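Local coordinates for protein phosphoribosylaminoimidazole-succinocarboxamide synthase (Thermotoga maritima, PDB 1KUT) that catalyses the ATP-dependent joining of L-aspartate to carboxyaminoimidazole ribotide, giving SAICAR in de novo purine biosynthesis, at residues K52-E56 against K57-T61; A147-K150 against I151-L155; G184-I187 against S188-F192. All coordinates share one frame; numbering follows the deposited sequence.

The three contacts are local, each within one continuous piece of chain, and they pack on one another. Contact 1 closes the end of helix 39-55. Contact 2 is one part of helix 138-160. Contact 3 is the loop between strands 181-183 and 192-196. The centres of contacts 1 and 2 are about 11 Å apart, and Ile59 CG2 packs on Ile151 CG1 at 3.6 Å. Leu54 links contacts 1 and 3, its CD2 lying 3.7 Å from Ile187 CD1. Leu155 of contact 2 also reaches Ile187. Contact 3 is the most central, its centre about 3 Å from the centre of the chain. It probably borders the nucleotide cleft, while contacts 1 and 2 meet it through Leu54 and Leu155.

Contact 1: K52-E56 against K57-T61; sequences KYLSE and KGIKT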
loop_
_atom_site.group_PDB
_atom_site.type_symbol
_atom_site.label_atom_id
_atom_site.label_comp_id
_atom_site.label_asym_id
_atom_site.label_seq_id
_atom_site.Cartn_x
_atom_site.Cartn_y
_atom_site.Cartn_z
ATOM N N LYS B 52 27.203 13.548 2.699
ATOM C CA LYS B 52 28.107 14.585 2.206
ATOM C C LYS B 52 28.206 14.394 0.685
ATOM O O LYS B 52 28.081 15.342 -0.094
ATOM C CB LYS B 52 29.487 14.415 2.852
ATOM C CG LYS B 52 30.496 15.498 2.502
ATOM C CD LYS B 52 30.070 16.851 3.066
ATOM C CE LYS B 52 31.098 17.936 2.750
ATOM N NZ LYS B 52 30.541 19.305 2.996
ATOM N N TYR B 53 28.411 13.148 0.273
ATOM C CA TYR B 53 28.503 12.788 -1.141
ATOM C C TYR B 53 27.253 13.230 -1.901
ATOM O O TYR B 53 27.333 13.740 -3.014
ATOM C CB TYR B 53 28.658 11.271 -1.254
ATOM C CG TYR B 53 28.466 10.696 -2.636
ATOM C CD1 TYR B 53 29.451 10.831 -3.620
ATOM C CD2 TYR B 53 27.316 9.969 -2.945
ATOM C CE1 TYR B 53 29.295 10.242 -4.886
ATOM C CE2 TYR B 53 27.144 9.388 -4.191
ATOM C CZ TYR B 53 28.137 9.523 -5.161
ATOM O OH TYR B 53 27.957 8.929 -6.398
ATOM N N LEU B 54 26.101 12.993 -1.289
ATOM C CA LEU B 54 24.801 13.339 -1.845
ATOM C C LEU B 54 24.594 14.857 -1.948
ATOM O O LEU B 54 24.151 15.367 -2.987
ATOM C CB LEU B 54 23.707 12.741 -0.955
ATOM C CG LEU B 54 23.034 11.398 -1.287
ATOM C CD1 LEU B 54 23.994 10.473 -1.994
ATOM C CD2 LEU B 54 22.501 10.780 0.011
ATOM N N SER B 55 24.910 15.565 -0.863
ATOM C CA SER B 55 24.750 17.017 -0.797
ATOM C C SER B 55 25.628 17.788 -1.782
ATOM O O SER B 55 25.189 18.778 -2.366
ATOM C CB SER B 55 25.030 17.519 0.621
ATOM O OG SER B 55 24.118 16.952 1.546
ATOM N N GLU B 56 26.876 17.368 -1.963
ATOM C CA GLU B 56 27.690 18.095 -2.920
ATOM C C GLU B 56 27.140 17.865 -4.315
ATOM O O GLU B 56 27.591 18.475 -5.270
ATOM C CB GLU B 56 29.170 17.701 -2.830
ATOM C CG GLU B 56 29.452 16.313 -2.334
ATOM C CD GLU B 56 30.947 16.055 -2.182
ATOM O OE1 GLU B 56 31.629 16.858 -1.496
ATOM O OE2 GLU B 56 31.437 15.048 -2.747
ATOM N N LYS B 57 26.137 17.000 -4.426
ATOM C CA LYS B 57 25.524 16.738 -5.725
ATOM C C LYS B 57 24.244 17.550 -5.908
ATOM O O LYS B 57 23.648 17.532 -6.979
ATOM C CB LYS B 57 25.222 15.250 -5.887
ATOM C CG LYS B 57 26.465 14.365 -5.778
ATOM C CD LYS B 57 26.119 12.889 -5.890
ATOM C CE LYS B 57 25.740 12.537 -7.313
ATOM N NZ LYS B 57 26.904 12.707 -8.235
ATOM N N GLY B 58 23.824 18.263 -4.862
ATOM C CA GLY B 58 22.621 19.081 -4.965
ATOM C C GLY B 58 21.455 18.565 -4.148
ATOM O O GLY B 58 20.535 19.302 -3.781
ATOM N N ILE B 59 21.490 17.271 -3.873
ATOM C CA ILE B 59 20.452 16.638 -3.096
ATOM C C ILE B 59 20.492 17.278 -1.722
ATOM O O ILE B 59 21.559 17.382 -1.106
ATOM C CB ILE B 59 20.726 15.125 -3.034
ATOM C CG1 ILE B 59 20.535 14.546 -4.441
ATOM C CG2 ILE B 59 19.833 14.459 -1.986
ATOM C CD1 ILE B 59 21.060 13.138 -4.649
ATOM N N LYS B 60 19.333 17.724 -1.252
ATOM C CA LYS B 60 19.231 18.368 0.052
ATOM C C LYS B 60 19.111 17.336 1.159
ATOM O O LYS B 60 18.210 16.488 1.120
ATOM C CB LYS B 60 17.997 19.286 0.111
ATOM C CG LYS B 60 17.973 20.414 -0.916
ATOM C CD LYS B 60 16.734 21.288 -0.748
ATOM C CE LYS B 60 16.813 22.533 -1.633
ATOM N NZ LYS B 60 16.953 22.190 -3.080
ATOM N N THR B 61 20.016 17.402 2.134
ATOM C CA THR B 61 19.987 16.494 3.275
ATOM C C THR B 61 20.173 17.385 4.501
ATOM O O THR B 61 20.624 18.529 4.376
ATOM C CB THR B 61 21.104 15.420 3.210
ATOM O OG1 THR B 61 22.342 15.965 3.665
ATOM C CG2 THR B 61 21.287 14.931 1.776
HETATM O O HOH W 1 22.999 20.137 -1.281
#
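Lys57 lies over Tyr53 where a Schellman motif ends helix 39-55. Its CG is beside the backbone N (chi1 -59°), which turns the chain back toward the helix. Lys57 CD then sits over one face of the Tyr53 ring, offset toward the rim, 4.0 Å from the centroid. This is a CH-pi contact. Tyr53 OH is held by Ala154 O of helix 138-160.

Gly58 follows with positive phi (111°). At these backbone angles a CB would probably crowd the Lys57 carbonyl oxygen. Gly58 N bonds to Ser55 O at 2.9 Å, approaching from above the carbonyl plane. Ile59 N adds a weak bond to Leu54 O at 3.4 Å, the wider link of the motif. Ile59 CD1 packs on Leu54 CG at 4.3 Å, and both side chains also touch Ile151. The backbone turns so that Ser55 CA points its hydrogen at Ile59 O.

Thr61 OG1 donates to Ser55 OG at 2.9 Å. Ser55 OG also bonds to Met51 O, one turn back in the helix. Replacing Ser55 by an alanine removes that oxygen and would probably leave the Thr61 hydroxyl without its acceptor. Thr61 CG2 lies 3.5 Å from Ser55 OG.

Contact 2: A147-K150 against I151-L155; sequences AAVK and ITLAL
Ala147 to Ile151 and Ala148 to Thr152 are one-turn contacts within helix 138-160. This helix packs between strands 78-87 and 164-175 on one side and helix 39-55 on another. The backbone bonds are those of a regular alpha helix. Ile151 N meets Ala147 O at 2.8 Å, almost straight (176°) and nearly along the C=O axis. Leu153 N to Val149 O and Ala154 N to Lys150 O repeat the pattern.

Ala148 O takes two bonds. Thr152 N reaches it at 2.8 Å, tilted from the carbonyl plane. Thr152 OG1 also donates to it, since chi1 of -58° sets the hydroxyl beside the backbone N and over the preceding turn. The modelled length of 2.5 Å is very short. Tyr171 OH of strand 164-175 is a further partner of this hydroxyl.

Val149 and Leu153 lie side by side and point the same way. Val149 CG1 meets Leu153 CD2 at 3.5 Å, tighter than usual for two carbons. Ile151 lies on another face, against Leu54, Ile59 and Tyr171.

The short modelled length asks for caution. Even so, Thr152 probably gives its proton to Ala148 O within its own helix, while its oxygen is also tied to the sheet through Tyr171 OH.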
loop_
_atom_site.group_PDB
_atom_site.type_symbol
_atom_site.label_atom_id
_atom_site.label_comp_id
_atom_site.label_asym_id
_atom_site.label_seq_id
_atom_site.Cartn_x
_atom_site.Cartn_y
_atom_site.Cartn_z
ATOM N N ALA B 147 13.103 12.323 -5.208
ATOM C CA ALA B 147 14.309 12.432 -4.427
ATOM C C ALA B 147 14.804 11.021 -4.093
ATOM O O ALA B 147 15.970 10.680 -4.341
ATOM C CB ALA B 147 14.024 13.221 -3.165
ATOM N N ALA B 148 13.914 10.199 -3.542
ATOM C CA ALA B 148 14.265 8.830 -3.174
ATOM C C ALA B 148 14.986 8.081 -4.294
ATOM O O ALA B 148 16.057 7.509 -4.064
ATOM C CB ALA B 148 13.022 8.069 -2.753
ATOM N N VAL B 149 14.405 8.061 -5.497
ATOM C CA VAL B 149 15.044 7.379 -6.623
ATOM C C VAL B 149 16.375 8.049 -6.994
ATOM O O VAL B 149 17.388 7.374 -7.181
ATOM C CB VAL B 149 14.104 7.332 -7.850
ATOM C CG1 VAL B 149 14.870 6.893 -9.099
ATOM C CG2 VAL B 149 12.972 6.350 -7.576
ATOM N N LYS B 150 16.381 9.372 -7.096
ATOM C CA LYS B 150 17.612 10.091 -7.414
ATOM C C LYS B 150 18.725 9.628 -6.463
ATOM O O LYS B 150 19.787 9.175 -6.890
ATOM C CB LYS B 150 17.396 11.592 -7.231
ATOM C CG LYS B 150 18.630 12.445 -7.503
ATOM C CD LYS B 150 18.572 13.074 -8.879
ATOM C CE LYS B 150 17.297 13.881 -9.006
ATOM N NZ LYS B 150 17.136 14.729 -7.785
ATOM N N ILE B 151 18.460 9.756 -5.170
ATOM C CA ILE B 151 19.414 9.368 -4.142
ATOM C C ILE B 151 19.801 7.905 -4.279
ATOM O O ILE B 151 20.970 7.550 -4.190
ATOM C CB ILE B 151 18.814 9.581 -2.735
ATOM C CG1 ILE B 151 18.627 11.069 -2.463
ATOM C CG2 ILE B 151 19.717 8.970 -1.671
ATOM C CD1 ILE B 151 17.827 11.345 -1.199
ATOM N N THR B 152 18.806 7.060 -4.496
ATOM C CA THR B 152 19.025 5.629 -4.627
ATOM C C THR B 152 19.970 5.312 -5.765
ATOM O O THR B 152 20.879 4.498 -5.607
ATOM C CB THR B 152 17.692 4.903 -4.832
ATOM O OG1 THR B 152 16.836 5.205 -3.729
ATOM C CG2 THR B 152 17.893 3.404 -4.910
ATOM N N LEU B 153 19.764 5.947 -6.914
ATOM C CA LEU B 153 20.647 5.722 -8.048
ATOM C C LEU B 153 22.051 6.300 -7.773
ATOM O O LEU B 153 23.064 5.662 -8.062
ATOM C CB LEU B 153 20.033 6.338 -9.316
ATOM C CG LEU B 153 19.168 5.408 -10.192
ATOM C CD1 LEU B 153 18.782 4.114 -9.441
ATOM C CD2 LEU B 153 17.926 6.171 -10.644
ATOM N N ALA B 154 22.110 7.497 -7.206
ATOM C CA ALA B 154 23.400 8.110 -6.886
ATOM C C ALA B 154 24.189 7.204 -5.953
ATOM O O ALA B 154 25.399 7.037 -6.121
ATOM C CB ALA B 154 23.190 9.453 -6.225
ATOM N N LEU B 155 23.503 6.619 -4.968
ATOM C CA LEU B 155 24.145 5.729 -4.000
ATOM C C LEU B 155 24.514 4.407 -4.645
ATOM O O LEU B 155 25.532 3.792 -4.309
ATOM C CB LEU B 155 23.224 5.473 -2.799
ATOM C CG LEU B 155 23.087 6.600 -1.789
ATOM C CD1 LEU B 155 22.198 6.157 -0.632
ATOM C CD2 LEU B 155 24.478 6.969 -1.281
#

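Contact 3: G184-I187 against S188-F192; sequences GDEI and SPDTF
Glu186 and Ser188 meet because each side chain starts between its own backbone N and carbonyl carbon (chi1 70° and 65°). Glu186 then runs extended past CG, which carries its carboxylate alongside the serine. Ser188 OG donates to Glu186 OE2 at 2.5 Å, a very short bond. Glu186 OE1 has a separate partner, Lys8, in a salt bridge.

Thr191 points back toward this pair. Its CG2 packs on Glu186 CG at 3.8 Å, the two side chains crossing at a slant. Thr191 OG1 accepts Ser188 N at 3.1 Å. It also donates to a water at 2.8 Å, and that water donates to Glu186 O. The hydroxyl is thus bonded directly within 188-192, and the water carries it across. Thr191 N bonds to Ser188 O at 2.7 Å.

Phe192 packs on Ile187, whose CG2 touches the ring edge 3.9 Å from CE2, the two side chains nearly at right angles. Ser188 O lies over one face, 3.2 Å above the plane and toward the rim.

Asp190 OD1 lies 4.3 Å from Glu186 OE2, and the two are like charges. Lys39 forms a salt bridge with Asp190 OD1, and together with Lys8 probably offsets the repulsion. Tyr217 OH bonds to Asp190 OD2.

The largely buried Asp-Glu-Ile-Ser-Pro-Asp-Thr sequence belongs to the loop between strands 181-183 and 192-196 of the SAICAR synthetase fold. As in relatives, this loop probably borders the ATP cleft.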
loop_
_atom_site.group_PDB
_atom_site.type_symbol
_atom_site.label_atom_id
_atom_site.label_comp_id
_atom_site.label_asym_id
_atom_site.label_seq_id
_atom_site.Cartn_x
_atom_site.Cartn_y
_atom_site.Cartn_z
ATOM N N GLY B 184 16.185 13.269 5.892
ATOM C CA GLY B 184 16.554 13.287 7.293
ATOM C C GLY B 184 17.103 11.922 7.656
ATOM O O GLY B 184 17.747 11.255 6.842
ATOM N N ASP B 185 16.832 11.510 8.882
ATOM C CA ASP B 185 17.254 10.227 9.412
ATOM C C ASP B 185 18.712 9.880 9.166
ATOM O O ASP B 185 19.590 10.699 9.428
ATOM C CB ASP B 185 16.357 9.115 8.881
ATOM C CG ASP B 185 16.283 7.931 9.840
ATOM O OD1 ASP B 185 15.961 8.159 11.022
ATOM O OD2 ASP B 185 16.546 6.784 9.423
ATOM N N GLU B 186 18.983 8.680 8.665
ATOM C CA GLU B 186 20.360 8.252 8.444
ATOM C C GLU B 186 20.545 7.422 7.169
ATOM O O GLU B 186 19.621 7.278 6.358
ATOM C CB GLU B 186 20.836 7.439 9.653
ATOM C CG GLU B 186 20.166 6.055 9.806
ATOM C CD GLU B 186 20.662 5.268 11.033
ATOM O OE1 GLU B 186 20.164 5.508 12.159
ATOM O OE2 GLU B 186 21.563 4.415 10.875
ATOM N N ILE B 187 21.753 6.888 7.001
ATOM C CA ILE B 187 22.078 6.050 5.863
ATOM C C ILE B 187 23.175 5.089 6.291
ATOM O O ILE B 187 24.364 5.396 6.188
ATOM C CB ILE B 187 22.587 6.858 4.657
ATOM C CG1 ILE B 187 21.570 7.912 4.234
ATOM C CG2 ILE B 187 22.781 5.928 3.488
ATOM C CD1 ILE B 187 22.011 8.707 3.007
ATOM N N SER B 188 22.780 3.911 6.765
ATOM C CA SER B 188 23.760 2.935 7.214
ATOM C C SER B 188 23.196 1.546 7.036
ATOM O O SER B 188 22.086 1.390 6.537
ATOM C CB SER B 188 24.069 3.168 8.691
ATOM O OG SER B 188 22.908 2.906 9.473
ATOM N N PRO B 189 23.964 0.511 7.434
ATOM C CA PRO B 189 23.480 -0.866 7.301
ATOM C C PRO B 189 22.119 -1.036 7.941
ATOM O O PRO B 189 21.387 -1.970 7.621
ATOM C CB PRO B 189 24.578 -1.679 7.982
ATOM C CG PRO B 189 25.820 -0.933 7.532
ATOM C CD PRO B 189 25.400 0.526 7.774
ATOM N N ASP B 190 21.763 -0.128 8.846
ATOM C CA ASP B 190 20.451 -0.204 9.482
ATOM C C ASP B 190 19.316 0.177 8.511
ATOM O O ASP B 190 18.172 -0.210 8.719
ATOM C CB ASP B 190 20.374 0.741 10.684
ATOM C CG ASP B 190 21.013 0.173 11.933
ATOM O OD1 ASP B 190 20.838 0.785 13.004
ATOM O OD2 ASP B 190 21.689 -0.867 11.860
ATOM N N THR B 191 19.626 0.925 7.450
ATOM C CA THR B 191 18.588 1.382 6.523
ATOM C C THR B 191 18.690 0.895 5.098
ATOM O O THR B 191 17.870 1.267 4.249
ATOM C CB THR B 191 18.522 2.941 6.472
ATOM O OG1 THR B 191 19.809 3.465 6.124
ATOM C CG2 THR B 191 18.117 3.511 7.817
ATOM N N PHE B 192 19.697 0.082 4.816
ATOM C CA PHE B 192 19.861 -0.448 3.479
ATOM C C PHE B 192 20.489 -1.831 3.505
ATOM O O PHE B 192 21.129 -2.215 4.495
ATOM C CB PHE B 192 20.684 0.522 2.609
ATOM C CG PHE B 192 22.116 0.734 3.060
ATOM C CD1 PHE B 192 23.049 -0.309 3.029
ATOM C CD2 PHE B 192 22.562 2.010 3.403
ATOM C CE1 PHE B 192 24.399 -0.084 3.321
ATOM C CE2 PHE B 192 23.917 2.250 3.698
ATOM C CZ PHE B 192 24.836 1.194 3.651
HETATM O O HOH W 2 18.949 5.434 4.293
#